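PDB 5LP0: epsin 1 from Danio rerio, which probably binds membranes rich in phosphatidylinositol 4,5-bisphosphate through its ENTH domain and bends them during clathrin-mediated endocytosis. Local coordinates for residues 57-62 with 108-113; 47-52 with 89-94. All blocks are in the same frame, centred on the assembly; numbering follows the deposited sequence.

How the contacts relate
Contact 1 (57-62 with 108-113) and contact 2 (47-52 with 89-94) are neighbouring patches of one helical core, their centres about 11 Å apart. In sequence the two contacts interleave: 47-52, 57-62, 89-94, then 108-113. V62 makes most of the links between them. Its CG1 lies 3.8 Å from L94 CD1, while its CG2 sits 3.5 Å from R51 O. The carbonyl V62 O is 3.6 Å from L52 CD2. Beside the same junction H61 CG rests 3.5 Å from R51 CD. H61 and R51 probably bind the phosphatidylinositol 4,5-bisphosphate headgroup, and the likely lipid site gathers around this junction, with R13 of helix 8-15 and N18 just after it.

Contact 1 of 2, residues 57-62 with 108-113; sequences KNWRHV and GVNVRE
V62 and V111 bring their CA atoms to 7.2 Å, and W59 and G108 keep a similar 7.4 Å; the first turns of helices 59-75 and 108-122 run in roughly the same direction. V111 stands at the middle of the contact, one methyl to each of V62 and W59. Its CG1, trans to the backbone N (chi1 175°), meets V62 CG1 at 3.9 Å; V62 has the same rotamer, and the two side chains cross at about a right angle. The second branch, V111 CG2, comes obliquely to the six-membered ring of W59, 4.2 Å from CE3. In this way the two helices of the ENTH domain, an all-helical membrane-binding module, are joined by a small apolar seam of buried residues, with 176 Å² of surface buried between the segments. N110 borders the seam; it is modelled in two positions, so its marginal approach to the indole is doubtful, and in the one described here its ND2 is hydrogen-bonded to Q107 O. R60 CB covers one face of the indole over its centre, 4.1 Å above the plane, and the ring of Y99 also meets W59, with the planes about 25° apart. R60 also turns its guanidinium so that W59 CZ2 lies 3.6 Å above the plane, near the rim of the group. The likely lipid site is close by: H61, which probably binds the headgroup, is hydrogen-bonded through ND1 to D54, and N58 to N18, which probably binds it as well.

Contact 2 of 2, residues 47-52 with 89-94; sequences MVWKRL and YAVQTL
The methyl of A90 pushes against the benzo part of the W49 indole, with CB 3.6 Å from CZ3 and only slightly farther from CE3. It approaches at a slant. V91 CG2 fits beside it at the ring edge, near the ring plane and 4.1 Å from the same CZ3, so that this corner of the indole rests against two successive residues of helix 89-92. W49 leaves its helix at an angle to the partner segment; with CG opposite the carbonyl carbon (chi1 -64°), the ring swings across until its far end makes the contact. W49 NE1 is hydrogen-bonded to Q83 OE1. One turn on, L52 fits against the forked end of L94. One prong, L94 CD1, packs on L52 CD2 at 3.8 Å, and the other, L94 CD2, lies 3.5 Å from L52 O, the two side chains crossing nearly at right angles. A water bridges the backbones where the CA atoms of L52 and A90 are 7.6 Å apart. It donates to L52 O at 2.9 Å and to A90 O at 2.8 Å, bridging the carbonyls of the two segments. Together these contacts join helix 38-51 and the adjoining L52 to the short helix 89-92 and the 3-10 turn after it. L52 also reaches A65 and M66 of helix 59-75, whereas V91 leans on L118 and V119, and L94 on A115, of helix 108-122. The contact thus lies within the stacked helices of the ENTH domain, with V48 turned to helices 59-75 and 8-15.

Contact 1 of 2, residues 57-62 with 108-113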
loop_
_atom_site.group_PDB
_atom_site.type_symbol
_atom_site.label_atom_id
_atom_site.label_comp_id
_atom_site.label_asym_id
_atom_site.label_seq_id
_atom_site.Cartn_x
_atom_site.Cartn_y
_atom_site.Cartn_z
ATOM N N LYS A 57 8.173 -8.483 -13.993
ATOM C CA LYS A 57 9.247 -8.782 -13.049
ATOM C C LYS A 57 9.232 -7.850 -11.842
ATOM O O LYS A 57 9.886 -8.119 -10.828
ATOM C CB LYS A 57 10.611 -8.716 -13.757
ATOM C CG LYS A 57 11.040 -7.316 -14.161
ATOM C CD LYS A 57 12.350 -7.346 -14.910
ATOM C CE LYS A 57 12.695 -5.991 -15.485
ATOM N NZ LYS A 57 13.964 -6.050 -16.272
ATOM N N ASN A 58 8.484 -6.754 -11.950
ATOM C CA ASN A 58 8.323 -5.819 -10.827
ATOM C C ASN A 58 7.038 -6.074 -10.045
ATOM O O ASN A 58 6.576 -5.215 -9.303
ATOM C CB ASN A 58 8.340 -4.385 -11.332
ATOM C CG ASN A 58 9.715 -3.942 -11.759
ATOM O OD1 ASN A 58 10.705 -4.124 -11.041
ATOM N ND2 ASN A 58 9.793 -3.378 -12.950
ATOM N N TRP A 59 6.477 -7.269 -10.175
ATOM C CA TRP A 59 5.242 -7.633 -9.477
ATOM C C TRP A 59 5.285 -7.404 -7.964
ATOM O O TRP A 59 4.252 -7.059 -7.350
ATOM C CB TRP A 59 4.873 -9.086 -9.742
ATOM C CG TRP A 59 5.794 -10.055 -9.078
ATOM C CD1 TRP A 59 6.943 -10.600 -9.601
ATOM C CD2 TRP A 59 5.645 -10.613 -7.770
ATOM N NE1 TRP A 59 7.516 -11.438 -8.684
ATOM C CE2 TRP A 59 6.736 -11.479 -7.559
ATOM C CE3 TRP A 59 4.687 -10.470 -6.754
ATOM C CZ2 TRP A 59 6.907 -12.189 -6.371
ATOM C CZ3 TRP A 59 4.862 -11.177 -5.575
ATOM C CH2 TRP A 59 5.956 -12.033 -5.398
ATOM N N ARG A 60 6.452 -7.562 -7.336
ATOM C CA ARG A 60 6.506 -7.425 -5.884
ATOM C C ARG A 60 6.299 -5.949 -5.480
ATOM O O ARG A 60 5.849 -5.675 -4.380
ATOM C CB ARG A 60 7.807 -7.958 -5.293
ATOM C CG ARG A 60 7.592 -8.448 -3.870
ATOM C CD ARG A 60 8.891 -8.831 -3.193
ATOM N NE ARG A 60 9.621 -9.825 -3.972
ATOM C CZ ARG A 60 9.497 -11.139 -3.827
ATOM N NH1 ARG A 60 8.665 -11.644 -2.923
ATOM N NH2 ARG A 60 10.214 -11.954 -4.594
ATOM N N HIS A 61 6.596 -5.006 -6.373
ATOM C CA HIS A 61 6.251 -3.601 -6.140
ATOM C C HIS A 61 4.766 -3.520 -5.897
ATOM O O HIS A 61 4.320 -2.807 -5.003
ATOM C CB HIS A 61 6.554 -2.729 -7.367
ATOM C CG HIS A 61 8.005 -2.426 -7.571
ATOM N ND1 HIS A 61 8.456 -1.702 -8.655
ATOM C CD2 HIS A 61 9.102 -2.755 -6.848
ATOM C CE1 HIS A 61 9.771 -1.583 -8.582
ATOM N NE2 HIS A 61 10.184 -2.191 -7.487
ATOM N N VAL A 62 3.992 -4.246 -6.697
ATOM C CA VAL A 62 2.535 -4.137 -6.648
ATOM C C VAL A 62 2.029 -4.829 -5.386
ATOM O O VAL A 62 1.211 -4.291 -4.630
ATOM C CB VAL A 62 1.884 -4.824 -7.894
ATOM C CG1 VAL A 62 0.354 -4.684 -7.855
ATOM C CG2 VAL A 62 2.427 -4.256 -9.199
ATOM N N GLY A 108 1.509 -13.922 -9.914
ATOM C CA GLY A 108 0.319 -13.107 -10.064
ATOM C C GLY A 108 -0.810 -13.537 -9.154
ATOM O O GLY A 108 -1.577 -12.681 -8.689
ATOM N N VAL A 109 -0.924 -14.831 -8.850
ATOM C CA VAL A 109 -1.993 -15.281 -7.962
ATOM C C VAL A 109 -1.989 -14.559 -6.603
ATOM O O VAL A 109 -3.061 -14.273 -6.057
ATOM C CB VAL A 109 -1.968 -16.818 -7.758
ATOM C CG1 VAL A 109 -1.003 -17.217 -6.664
ATOM C CG2 VAL A 109 -3.361 -17.328 -7.452
ATOM N N ASN A 110 -0.814 -14.284 -6.042
ATOM C CA ASN A 110 -0.737 -13.550 -4.786
ATOM C C ASN A 110 -1.258 -12.129 -4.938
ATOM O O ASN A 110 -1.936 -11.609 -4.056
ATOM C CB ASN A 110 0.718 -13.432 -4.305
ATOM C CG ASN A 110 1.465 -14.744 -4.323
ATOM O OD1 ASN A 110 1.180 -15.635 -3.522
ATOM N ND2 ASN A 110 2.460 -14.857 -5.208
ATOM N N VAL A 111 -0.942 -11.505 -6.073
ATOM C CA VAL A 111 -1.417 -10.155 -6.340
ATOM C C VAL A 111 -2.934 -10.141 -6.464
ATOM O O VAL A 111 -3.602 -9.295 -5.873
ATOM C CB VAL A 111 -0.776 -9.557 -7.613
ATOM C CG1 VAL A 111 -1.376 -8.202 -7.949
ATOM C CG2 VAL A 111 0.716 -9.430 -7.393
ATOM N N ARG A 112 -3.499 -11.107 -7.183
ATOM C CA ARG A 112 -4.931 -11.109 -7.450
ATOM C C ARG A 112 -5.711 -11.318 -6.171
ATOM O O ARG A 112 -6.736 -10.661 -5.948
ATOM C CB ARG A 112 -5.304 -12.199 -8.469
ATOM C CG ARG A 112 -4.706 -11.952 -9.865
ATOM C CD ARG A 112 -5.220 -12.934 -10.912
ATOM N NE ARG A 112 -4.763 -14.323 -10.777
ATOM C CZ ARG A 112 -3.630 -14.818 -11.272
ATOM N NH1 ARG A 112 -2.760 -14.046 -11.912
ATOM N NH2 ARG A 112 -3.361 -16.118 -11.129
ATOM N N GLU A 113 -5.223 -12.205 -5.312
ATOM C CA GLU A 113 -5.927 -12.476 -4.063
ATOM C C GLU A 113 -5.849 -11.301 -3.086
ATOM O O GLU A 113 -6.853 -10.951 -2.472
ATOM C CB GLU A 113 -5.383 -13.755 -3.415
ATOM C CG GLU A 113 -5.952 -14.049 -2.037
ATOM C CD GLU A 113 -7.407 -14.461 -2.057
ATOM O OE1 GLU A 113 -7.968 -14.675 -3.150
ATOM O OE2 GLU A 113 -7.986 -14.572 -0.951
#

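Contact 2 of 2, residues 47-52 with 89-94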
loop_
_atom_site.group_PDB
_atom_site.type_symbol
_atom_site.label_atom_id
_atom_site.label_comp_id
_atom_site.label_asym_id
_atom_site.label_seq_id
_atom_site.Cartn_x
_atom_site.Cartn_y
_atom_site.Cartn_z
ATOM N N MET A 47 3.473 7.952 -4.888
ATOM C CA MET A 47 4.417 6.850 -5.011
ATOM C C MET A 47 3.734 5.489 -4.858
ATOM O O MET A 47 4.073 4.532 -5.549
ATOM C CB MET A 47 5.565 7.019 -4.016
ATOM C CG MET A 47 6.741 6.092 -4.317
ATOM S SD MET A 47 7.540 6.502 -5.900
ATOM C CE MET A 47 7.502 4.940 -6.778
ATOM N N VAL A 48 2.750 5.373 -3.986
ATOM C CA VAL A 48 2.065 4.106 -3.814
ATOM C C VAL A 48 1.300 3.748 -5.081
ATOM O O VAL A 48 1.374 2.594 -5.546
ATOM C CB VAL A 48 1.134 4.107 -2.565
ATOM C CG1 VAL A 48 0.372 2.784 -2.485
ATOM C CG2 VAL A 48 1.930 4.291 -1.264
ATOM N N TRP A 49 0.561 4.678 -5.662
ATOM C CA TRP A 49 -0.167 4.428 -6.907
ATOM C C TRP A 49 0.777 4.067 -8.045
ATOM O O TRP A 49 0.453 3.182 -8.863
ATOM C CB TRP A 49 -1.065 5.613 -7.303
ATOM C CG TRP A 49 -2.195 5.916 -6.340
ATOM C CD1 TRP A 49 -2.403 7.093 -5.675
ATOM C CD2 TRP A 49 -3.275 5.044 -5.954
ATOM N NE1 TRP A 49 -3.524 6.997 -4.899
ATOM C CE2 TRP A 49 -4.077 5.754 -5.041
ATOM C CE3 TRP A 49 -3.637 3.736 -6.295
ATOM C CZ2 TRP A 49 -5.222 5.198 -4.447
ATOM C CZ3 TRP A 49 -4.763 3.179 -5.712
ATOM C CH2 TRP A 49 -5.554 3.915 -4.797
ATOM N N LYS A 50 1.959 4.675 -8.084
ATOM C CA LYS A 50 2.944 4.305 -9.091
ATOM C C LYS A 50 3.378 2.855 -8.916
ATOM O O LYS A 50 3.419 2.095 -9.884
ATOM C CB LYS A 50 4.159 5.211 -9.007
ATOM C CG LYS A 50 3.919 6.612 -9.579
ATOM C CD LYS A 50 5.168 7.496 -9.471
ATOM C CE LYS A 50 4.903 8.941 -9.956
ATOM N NZ LYS A 50 6.070 9.813 -9.669
ATOM N N ARG A 51 3.678 2.438 -7.690
ATOM C CA ARG A 51 4.132 1.077 -7.454
ATOM C C ARG A 51 3.002 0.086 -7.760
ATOM O O ARG A 51 3.251 -0.997 -8.275
ATOM C CB ARG A 51 4.638 0.930 -6.012
ATOM C CG ARG A 51 5.994 1.650 -5.773
ATOM C CD ARG A 51 7.126 0.755 -6.291
ATOM N NE ARG A 51 8.384 1.387 -6.730
ATOM C CZ ARG A 51 9.544 1.321 -6.075
ATOM N NH1 ARG A 51 9.619 0.761 -4.881
ATOM N NH2 ARG A 51 10.638 1.869 -6.591
ATOM N N LEU A 52 1.757 0.485 -7.512
ATOM C CA LEU A 52 0.595 -0.341 -7.806
ATOM C C LEU A 52 0.330 -0.495 -9.309
ATOM O O LEU A 52 -0.485 -1.332 -9.708
ATOM C CB LEU A 52 -0.657 0.251 -7.135
ATOM C CG LEU A 52 -0.759 0.065 -5.618
ATOM C CD1 LEU A 52 -1.919 0.874 -5.084
ATOM C CD2 LEU A 52 -0.915 -1.403 -5.196
ATOM N N TYR A 89 -10.711 1.827 -8.949
ATOM C CA TYR A 89 -10.393 1.080 -10.160
ATOM C C TYR A 89 -8.928 0.645 -10.179
ATOM O O TYR A 89 -8.606 -0.414 -10.691
ATOM C CB TYR A 89 -10.694 1.898 -11.432
ATOM C CG TYR A 89 -12.100 2.446 -11.553
ATOM C CD1 TYR A 89 -13.197 1.688 -11.213
ATOM C CD2 TYR A 89 -12.322 3.713 -12.077
ATOM C CE1 TYR A 89 -14.492 2.197 -11.339
ATOM C CE2 TYR A 89 -13.611 4.233 -12.212
ATOM C CZ TYR A 89 -14.684 3.471 -11.844
ATOM O OH TYR A 89 -15.962 3.976 -11.979
ATOM N N ALA A 90 -8.037 1.480 -9.638
ATOM C CA ALA A 90 -6.610 1.188 -9.577
ATOM C C ALA A 90 -6.301 -0.003 -8.669
ATOM O O ALA A 90 -5.269 -0.642 -8.811
ATOM C CB ALA A 90 -5.836 2.413 -9.110
ATOM N N VAL A 91 -7.208 -0.316 -7.745
ATOM C CA VAL A 91 -7.079 -1.550 -6.967
ATOM C C VAL A 91 -7.813 -2.721 -7.666
ATOM O O VAL A 91 -7.273 -3.815 -7.797
ATOM C CB VAL A 91 -7.604 -1.370 -5.539
ATOM C CG1 VAL A 91 -7.336 -2.634 -4.707
ATOM C CG2 VAL A 91 -6.968 -0.158 -4.895
ATOM N N GLN A 92 -9.022 -2.471 -8.153
ATOM C CA GLN A 92 -9.820 -3.512 -8.815
ATOM C C GLN A 92 -9.093 -4.139 -10.000
ATOM O O GLN A 92 -9.182 -5.334 -10.221
ATOM C CB GLN A 92 -11.163 -2.938 -9.280
ATOM C CG GLN A 92 -12.106 -2.664 -8.151
ATOM C CD GLN A 92 -13.368 -1.967 -8.599
ATOM O OE1 GLN A 92 -13.419 -1.395 -9.687
ATOM N NE2 GLN A 92 -14.400 -2.018 -7.762
ATOM N N THR A 93 -8.343 -3.337 -10.751
ATOM C CA THR A 93 -7.664 -3.841 -11.928
ATOM C C THR A 93 -6.674 -4.930 -11.542
ATOM O O THR A 93 -6.364 -5.795 -12.360
ATOM C CB THR A 93 -6.972 -2.716 -12.691
ATOM O OG1 THR A 93 -6.493 -3.215 -13.924
ATOM C CG2 THR A 93 -5.791 -2.091 -11.922
ATOM N N LEU A 94 -6.190 -4.884 -10.307
ATOM C CA LEU A 94 -5.167 -5.819 -9.861
ATOM C C LEU A 94 -5.697 -7.237 -9.629
ATOM O O LEU A 94 -4.916 -8.183 -9.515
ATOM C CB LEU A 94 -4.478 -5.298 -8.610
ATOM C CG LEU A 94 -3.805 -3.930 -8.808
ATOM C CD1 LEU A 94 -3.189 -3.433 -7.481
ATOM C CD2 LEU A 94 -2.764 -3.958 -9.913
HETATM O O HOH W 1 -3.010 0.025 -10.249
#